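Local structure of race-specific elicitor A4 (Passalora fulva, 6BN0) at residues Ser29-Tyr33 and Gly55-Asn59; Pro5-Glu10 and Asp21-Pro25. The protein binds chitin through a CBM14-family domain and, as a secreted fungal effector, triggers a hypersensitive response in tomato carrying Cf-4. All coordinates share one frame; numbering follows the deposited sequence.

In the fold
From the N terminus, the chain first runs through Pro5-Glu10, where helix 8-14 begins, and returns at Asp21-Pro25, where interaction 2 closes a short loop and ties the start of the helix to edge strand 23-25 of the three-stranded antiparallel sheet. Interaction 1 opens only afterwards, at Ser29-Tyr33, and closes a longer loop at Gly55-Asn59 that contains most of strand 32-38 and all of strand 45-51. The two contacts are thus in series, neither nested nor crossed, with centres about 17 Å apart on opposite sides of the chain's centre. They meet where Trp58 lies against Leu23 and Pro25, joining the two-stranded sheet to the three-stranded one.

Interaction 1: Ser29-Tyr33 and Gly55-Asn59; sequences SCTTY and GLQWN
The carbonyl of Cys30 receives the backbone N-H of Trp58, with N to O 2.9 Å, where the chain just ahead of Thr32 meets strand 57-59 in the CBM14 (peritrophin-A) chitin-binding domain. It is the one hydrogen bond between these two segments, and the same carbonyl oxygen lies 3.2 Å from Gln57 CA in a CA-H...O contact. Further along, two aromatic side chains carry the contact. Tyr33 CG stands between backbone N and carbonyl carbon (chi1 58°), while Trp58 swings CG opposite its own N (chi1 -175°), and the two rings come together with their planes only 17° apart. They are shifted so that little of one ring covers the other, with centroids 4.6 Å apart. Tyr33 CB lies over the indole six-membered ring, 3.6 Å from its centroid, as a CH-pi contact; in return Trp58 CZ3 lies over the rim of one tyrosine face, 3.5 Å from Tyr33 CG. Leu23 packs on both aromatics, Asp60 takes the indole N-H, and Tyr33 touches bound N-acetylglucosamine units, so the tryptophan backs a residue of the chitin-binding surface. At the other end Cys30 is disulfide-bonded to Cys75, and Gln57, its amide oxygen hydrogen-bonded to Ser73 OG, runs its extended chain past the cysteine. Water 1 donates to Trp58 O at 2.9 Å and, weakly, to Cys30 O.

Interaction 2: Pro5-Glu10 and Asp21-Pro25; sequences PCKPQE and DCLYP
Tyr24 reaches across from strand 23-25 to the segment before helix 8-14, and its ring is met from several directions. Pro5 crosses it at a slant, with the ring carbon CG 3.7 Å from Tyr24 CB, and the Pro5 carbonyl oxygen lies over one face, 3.2 Å from Tyr24 CE2. At the far end the phenol oxygen accepts the backbone N-H of Lys7, N to OH 3.1 Å and nearly straight at 165°; Lys7 is the N-cap residue of the helix. Glu10 runs antiparallel to the tyrosine, alongside its hydroxyl end, its carboxylate plane 80° from the ring. A bend at chi2 (84°) turns the carboxylate from the phenol oxygen toward Cys22 N, leaving CG 3.6 Å from Tyr24 OH and 3.8 Å from Cys22 SG. OE2 accepts the backbone N-H of Cys22 (N to OE2 2.8 Å) through its anti lone pair. Cys6 is disulfide-bonded to Cys36 on strand 32-38, and Cys22 to Cys16, within this cysteine-rich domain. Although Glu10 OE2 and Asp21 OD1 stand 4.3 Å apart, water 2 donates to both, and the Cys22 N-H and a Gly18 N-H on Asp21 OD2 probably ease the repulsion between the two carboxylates.

Interaction 1: Ser29-Tyr33 and Gly55-Asn59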
ATOM      1  N   SER A  29       6.718 -17.375   7.359  1.00 33.00           N
ATOM      2  CA  SER A  29       7.823 -16.506   7.002  1.00 35.19           C
ATOM      3  C   SER A  29       7.537 -15.092   7.493  1.00 35.32           C
ATOM      4  O   SER A  29       6.394 -14.658   7.507  1.00 32.58           O
ATOM      5  CB  SER A  29       8.074 -16.565   5.487  1.00 35.49           C
ATOM      6  OG  SER A  29       8.023 -15.303   4.843  1.00 36.70           O
ATOM      7  N   CYS A  30       8.583 -14.430   7.972  1.00 35.95           N
ATOM      8  CA  CYS A  30       8.488 -13.072   8.482  1.00 30.29           C
ATOM      9  C   CYS A  30       8.618 -12.014   7.396  1.00 32.30           C
ATOM     10  O   CYS A  30       8.390 -10.844   7.672  1.00 32.59           O
ATOM     11  CB  CYS A  30       9.588 -12.847   9.530  1.00 34.05           C
ATOM     12  SG  CYS A  30       9.201 -13.736  11.094  1.00 48.39           S
ATOM     13  N   THR A  31       9.015 -12.388   6.189  1.00 32.72           N
ATOM     14  CA  THR A  31       9.201 -11.397   5.122  1.00 32.00           C
ATOM     15  C   THR A  31       8.050 -11.401   4.121  1.00 26.96           C
ATOM     16  O   THR A  31       8.202 -10.931   3.003  1.00 30.06           O
ATOM     17  CB  THR A  31      10.520 -11.634   4.398  1.00 35.99           C
ATOM     18  OG1 THR A  31      10.465 -12.923   3.795  1.00 34.92           O
ATOM     19  CG2 THR A  31      11.677 -11.570   5.369  1.00 32.81           C
ATOM     20  N   THR A  32       6.917 -11.983   4.491  1.00 26.07           N
ATOM     21  CA  THR A  32       5.730 -11.982   3.662  1.00 28.62           C
ATOM     22  C   THR A  32       4.562 -11.713   4.589  1.00 27.36           C
ATOM     23  O   THR A  32       4.725 -11.639   5.811  1.00 26.85           O
ATOM     24  CB  THR A  32       5.523 -13.312   2.926  1.00 25.54           C
ATOM     25  OG1 THR A  32       5.431 -14.377   3.905  1.00 29.83           O
ATOM     26  CG2 THR A  32       6.672 -13.578   1.925  1.00 30.49           C
ATOM     27  N   TYR A  33       3.388 -11.499   3.995  1.00 28.56           N
ATOM     28  CA  TYR A  33       2.168 -11.384   4.781  1.00 24.61           C
ATOM     29  C   TYR A  33       1.054 -11.995   3.937  1.00 26.18           C
ATOM     30  O   TYR A  33       1.270 -12.371   2.779  1.00 26.56           O
ATOM     31  CB  TYR A  33       1.901  -9.920   5.171  1.00 23.79           C
ATOM     32  CG  TYR A  33       1.789  -8.972   3.966  1.00 28.83           C
ATOM     33  CD1 TYR A  33       2.928  -8.480   3.339  1.00 26.54           C
ATOM     34  CD2 TYR A  33       0.526  -8.584   3.462  1.00 22.37           C
ATOM     35  CE1 TYR A  33       2.846  -7.598   2.250  1.00 26.99           C
ATOM     36  CE2 TYR A  33       0.428  -7.710   2.380  1.00 22.08           C
ATOM     37  CZ  TYR A  33       1.598  -7.219   1.779  1.00 26.76           C
ATOM     38  OH  TYR A  33       1.531  -6.394   0.671  1.00 25.49           O
ATOM     39  N   GLY A  55      14.678  -6.597   3.012  1.00 27.42           N
ATOM     40  CA  GLY A  55      15.164  -6.131   4.302  1.00 29.24           C
ATOM     41  C   GLY A  55      14.078  -5.933   5.356  1.00 31.00           C
ATOM     42  O   GLY A  55      14.403  -5.725   6.533  1.00 32.57           O
ATOM     43  N   LEU A  56      12.813  -5.983   4.970  1.00 25.77           N
ATOM     44  CA  LEU A  56      11.703  -5.641   5.849  1.00 26.46           C
ATOM     45  C   LEU A  56      10.955  -6.889   6.289  1.00 29.30           C
ATOM     46  O   LEU A  56      11.007  -7.946   5.640  1.00 28.66           O
ATOM     47  CB  LEU A  56      10.721  -4.698   5.156  1.00 22.88           C
ATOM     48  CG  LEU A  56      11.415  -3.401   4.701  1.00 24.74           C
ATOM     49  CD1 LEU A  56      10.356  -2.362   4.251  1.00 22.50           C
ATOM     50  CD2 LEU A  56      12.280  -2.820   5.858  1.00 26.85           C
ATOM     51  N   GLN A  57      10.228  -6.737   7.384  1.00 24.47           N
ATOM     52  CA  GLN A  57       9.490  -7.852   7.969  1.00 28.93           C
ATOM     53  C   GLN A  57       8.110  -7.359   8.386  1.00 32.02           C
ATOM     54  O   GLN A  57       7.933  -6.167   8.663  1.00 32.77           O
ATOM     55  CB  GLN A  57      10.205  -8.448   9.197  1.00 29.35           C
ATOM     56  CG  GLN A  57      11.588  -9.082   8.908  1.00 28.03           C
ATOM     57  CD  GLN A  57      12.214  -9.650  10.158  1.00 32.81           C
ATOM     58  OE1 GLN A  57      11.830  -9.284  11.254  1.00 29.95           O
ATOM     59  NE2 GLN A  57      13.208 -10.498  10.000  1.00 31.89           N
ATOM     60  N   TRP A  58       7.135  -8.280   8.402  1.00 23.80           N
ATOM     61  CA  TRP A  58       5.748  -7.926   8.702  1.00 23.41           C
ATOM     62  C   TRP A  58       5.639  -7.330  10.105  1.00 32.63           C
ATOM     63  O   TRP A  58       6.153  -7.902  11.074  1.00 29.43           O
ATOM     64  CB  TRP A  58       4.834  -9.182   8.615  1.00 25.16           C
ATOM     65  CG  TRP A  58       3.379  -8.799   8.805  1.00 24.85           C
ATOM     66  CD1 TRP A  58       2.530  -9.204   9.810  1.00 26.97           C
ATOM     67  CD2 TRP A  58       2.631  -7.894   7.978  1.00 24.99           C
ATOM     68  NE1 TRP A  58       1.277  -8.634   9.630  1.00 28.38           N
ATOM     69  CE2 TRP A  58       1.321  -7.808   8.526  1.00 27.40           C
ATOM     70  CE3 TRP A  58       2.939  -7.152   6.824  1.00 22.81           C
ATOM     71  CZ2 TRP A  58       0.314  -7.008   7.958  1.00 28.66           C
ATOM     72  CZ3 TRP A  58       1.924  -6.341   6.254  1.00 26.64           C
ATOM     73  CH2 TRP A  58       0.622  -6.292   6.821  1.00 25.52           C
ATOM     74  N   ASN A  59       4.912  -6.215  10.219  1.00 28.67           N
ATOM     75  CA  ASN A  59       4.582  -5.584  11.504  1.00 29.44           C
ATOM     76  C   ASN A  59       3.059  -5.676  11.687  1.00 29.69           C
ATOM     77  O   ASN A  59       2.294  -4.876  11.133  1.00 28.32           O
ATOM     78  CB  ASN A  59       5.107  -4.136  11.539  1.00 22.62           C
ATOM     79  CG  ASN A  59       4.897  -3.448  12.879  1.00 30.53           C
ATOM     80  OD1 ASN A  59       5.450  -2.360  13.111  1.00 33.25           O
ATOM     81  ND2 ASN A  59       4.070  -4.020  13.730  1.00 26.86           N
TER
HETATM   82  O   HOH W   1       7.410 -10.539  10.820  1.00 32.72           O

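Interaction 2: Pro5-Glu10 and Asp21-Pro25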
ATOM      1  N   PRO A   5      -6.391 -17.136   7.317  1.00 26.08           N
ATOM      2  CA  PRO A   5      -6.660 -16.327   8.517  1.00 26.39           C
ATOM      3  C   PRO A   5      -7.647 -15.189   8.279  1.00 28.87           C
ATOM      4  O   PRO A   5      -7.772 -14.321   9.149  1.00 28.75           O
ATOM      5  CB  PRO A   5      -5.263 -15.754   8.821  1.00 28.37           C
ATOM      6  CG  PRO A   5      -4.717 -15.445   7.403  1.00 28.85           C
ATOM      7  CD  PRO A   5      -5.226 -16.629   6.554  1.00 30.42           C
ATOM      8  N   CYS A   6      -8.307 -15.162   7.122  1.00 29.06           N
ATOM      9  CA  CYS A   6      -9.201 -14.055   6.724  1.00 33.01           C
ATOM     10  C   CYS A   6     -10.466 -14.117   7.559  1.00 30.63           C
ATOM     11  O   CYS A   6     -11.329 -14.964   7.333  1.00 35.24           O
ATOM     12  CB  CYS A   6      -9.538 -14.161   5.238  1.00 28.89           C
ATOM     13  SG  CYS A   6      -8.035 -14.166   4.223  1.00 34.22           S
ATOM     14  N   LYS A   7     -10.582 -13.255   8.555  1.00 30.54           N
ATOM     15  CA  LYS A   7     -11.769 -13.308   9.411  1.00 30.45           C
ATOM     16  C   LYS A   7     -12.987 -12.751   8.688  1.00 34.73           C
ATOM     17  O   LYS A   7     -12.948 -11.622   8.192  1.00 30.44           O
ATOM     18  CB  LYS A   7     -11.558 -12.521  10.680  1.00 32.91           C
ATOM     19  CG  LYS A   7     -10.503 -13.082  11.537  1.00 31.32           C
ATOM     20  CD  LYS A   7     -10.707 -12.767  12.981  1.00 39.91           C
ATOM     21  CE  LYS A   7      -9.594 -11.921  13.496  1.00 46.56           C
ATOM     22  NZ  LYS A   7      -8.724 -12.656  14.414  1.00 43.45           N
ATOM     23  N   PRO A   8     -14.077 -13.503   8.623  1.00 35.65           N
ATOM     24  CA  PRO A   8     -15.241 -13.089   7.828  1.00 37.23           C
ATOM     25  C   PRO A   8     -15.777 -11.701   8.144  1.00 37.72           C
ATOM     26  O   PRO A   8     -16.159 -10.968   7.232  1.00 36.29           O
ATOM     27  CB  PRO A   8     -16.288 -14.158   8.200  1.00 41.05           C
ATOM     28  CG  PRO A   8     -15.515 -15.303   8.647  1.00 39.31           C
ATOM     29  CD  PRO A   8     -14.261 -14.808   9.263  1.00 35.82           C
ATOM     30  N   GLN A   9     -15.868 -11.342   9.425  1.00 39.87           N
ATOM     31  CA  GLN A   9     -16.399 -10.034   9.771  1.00 44.17           C
ATOM     32  C   GLN A   9     -15.493  -8.929   9.256  1.00 38.67           C
ATOM     33  O   GLN A   9     -15.969  -7.844   8.883  1.00 39.01           O
ATOM     34  CB  GLN A   9     -16.564  -9.910  11.282  1.00 46.94           C
ATOM     35  CG  GLN A   9     -17.499  -8.775  11.659  1.00 56.56           C
ATOM     36  CD  GLN A   9     -18.888  -8.983  11.062  1.00 65.85           C
ATOM     37  OE1 GLN A   9     -19.560  -9.975  11.363  1.00 71.01           O
ATOM     38  NE2 GLN A   9     -19.311  -8.063  10.195  1.00 61.53           N
ATOM     39  N   GLU A  10     -14.178  -9.162   9.291  1.00 32.93           N
ATOM     40  CA  GLU A  10     -13.257  -8.174   8.735  1.00 35.01           C
ATOM     41  C   GLU A  10     -13.472  -8.058   7.238  1.00 35.63           C
ATOM     42  O   GLU A  10     -13.484  -6.950   6.687  1.00 36.06           O
ATOM     43  CB  GLU A  10     -11.804  -8.543   9.075  1.00 34.16           C
ATOM     44  CG  GLU A  10     -10.683  -7.854   8.256  1.00 39.06           C
ATOM     45  CD  GLU A  10     -10.308  -6.473   8.787  1.00 54.87           C
ATOM     46  OE1 GLU A  10     -11.020  -5.989   9.693  1.00 54.74           O
ATOM     47  OE2 GLU A  10      -9.321  -5.858   8.293  1.00 57.60           O
ATOM     48  N   ASP A  21      -6.488  -3.157   5.578  1.00 28.74           N
ATOM     49  CA  ASP A  21      -7.619  -4.059   5.747  1.00 29.44           C
ATOM     50  C   ASP A  21      -7.257  -5.476   5.308  1.00 29.13           C
ATOM     51  O   ASP A  21      -6.717  -5.675   4.215  1.00 28.82           O
ATOM     52  CB  ASP A  21      -8.817  -3.568   4.921  1.00 26.72           C
ATOM     53  CG  ASP A  21      -9.417  -2.270   5.445  1.00 31.36           C
ATOM     54  OD1 ASP A  21      -9.161  -1.924   6.617  1.00 36.96           O
ATOM     55  OD2 ASP A  21     -10.156  -1.591   4.690  1.00 38.61           O
ATOM     56  N   CYS A  22      -7.620  -6.474   6.130  1.00 27.46           N
ATOM     57  CA  CYS A  22      -7.509  -7.882   5.744  1.00 29.16           C
ATOM     58  C   CYS A  22      -6.063  -8.292   5.476  1.00 27.50           C
ATOM     59  O   CYS A  22      -5.799  -9.060   4.550  1.00 31.53           O
ATOM     60  CB  CYS A  22      -8.369  -8.183   4.508  1.00 33.24           C
ATOM     61  SG  CYS A  22     -10.120  -7.662   4.546  1.00 36.62           S
ATOM     62  N   LEU A  23      -5.125  -7.772   6.272  1.00 30.48           N
ATOM     63  CA  LEU A  23      -3.708  -8.143   6.185  1.00 28.01           C
ATOM     64  C   LEU A  23      -3.296  -8.868   7.450  1.00 27.21           C
ATOM     65  O   LEU A  23      -3.532  -8.367   8.557  1.00 23.71           O
ATOM     66  CB  LEU A  23      -2.811  -6.910   5.991  1.00 22.98           C
ATOM     67  CG  LEU A  23      -3.246  -5.928   4.876  1.00 22.28           C
ATOM     68  CD1 LEU A  23      -2.353  -4.706   4.804  1.00 21.93           C
ATOM     69  CD2 LEU A  23      -3.157  -6.642   3.510  1.00 26.56           C
ATOM     70  N   TYR A  24      -2.636 -10.025   7.295  1.00 25.25           N
ATOM     71  CA  TYR A  24      -2.379 -10.927   8.415  1.00 22.63           C
ATOM     72  C   TYR A  24      -0.959 -11.464   8.325  1.00 21.46           C
ATOM     73  O   TYR A  24      -0.367 -11.486   7.239  1.00 23.91           O
ATOM     74  CB  TYR A  24      -3.318 -12.145   8.431  1.00 25.39           C
ATOM     75  CG  TYR A  24      -4.747 -11.779   8.589  1.00 30.19           C
ATOM     76  CD1 TYR A  24      -5.523 -11.469   7.491  1.00 26.44           C
ATOM     77  CD2 TYR A  24      -5.335 -11.760   9.860  1.00 32.06           C
ATOM     78  CE1 TYR A  24      -6.895 -11.108   7.654  1.00 26.72           C
ATOM     79  CE2 TYR A  24      -6.663 -11.420  10.031  1.00 31.37           C
ATOM     80  CZ  TYR A  24      -7.435 -11.087   8.931  1.00 33.08           C
ATOM     81  OH  TYR A  24      -8.776 -10.776   9.134  1.00 32.04           O
ATOM     82  N   PRO A  25      -0.403 -11.944   9.434  1.00 26.31           N
ATOM     83  CA  PRO A  25       0.923 -12.572   9.350  1.00 26.05           C
ATOM     84  C   PRO A  25       0.862 -13.834   8.495  1.00 33.12           C
ATOM     85  O   PRO A  25      -0.163 -14.529   8.443  1.00 32.06           O
ATOM     86  CB  PRO A  25       1.252 -12.905  10.801  1.00 25.36           C
ATOM     87  CG  PRO A  25       0.362 -12.026  11.605  1.00 33.63           C
ATOM     88  CD  PRO A  25      -0.919 -11.940  10.826  1.00 26.09           C
TER
HETATM   89  O   HOH W   2      -8.765  -3.282   9.386  1.00 45.68           O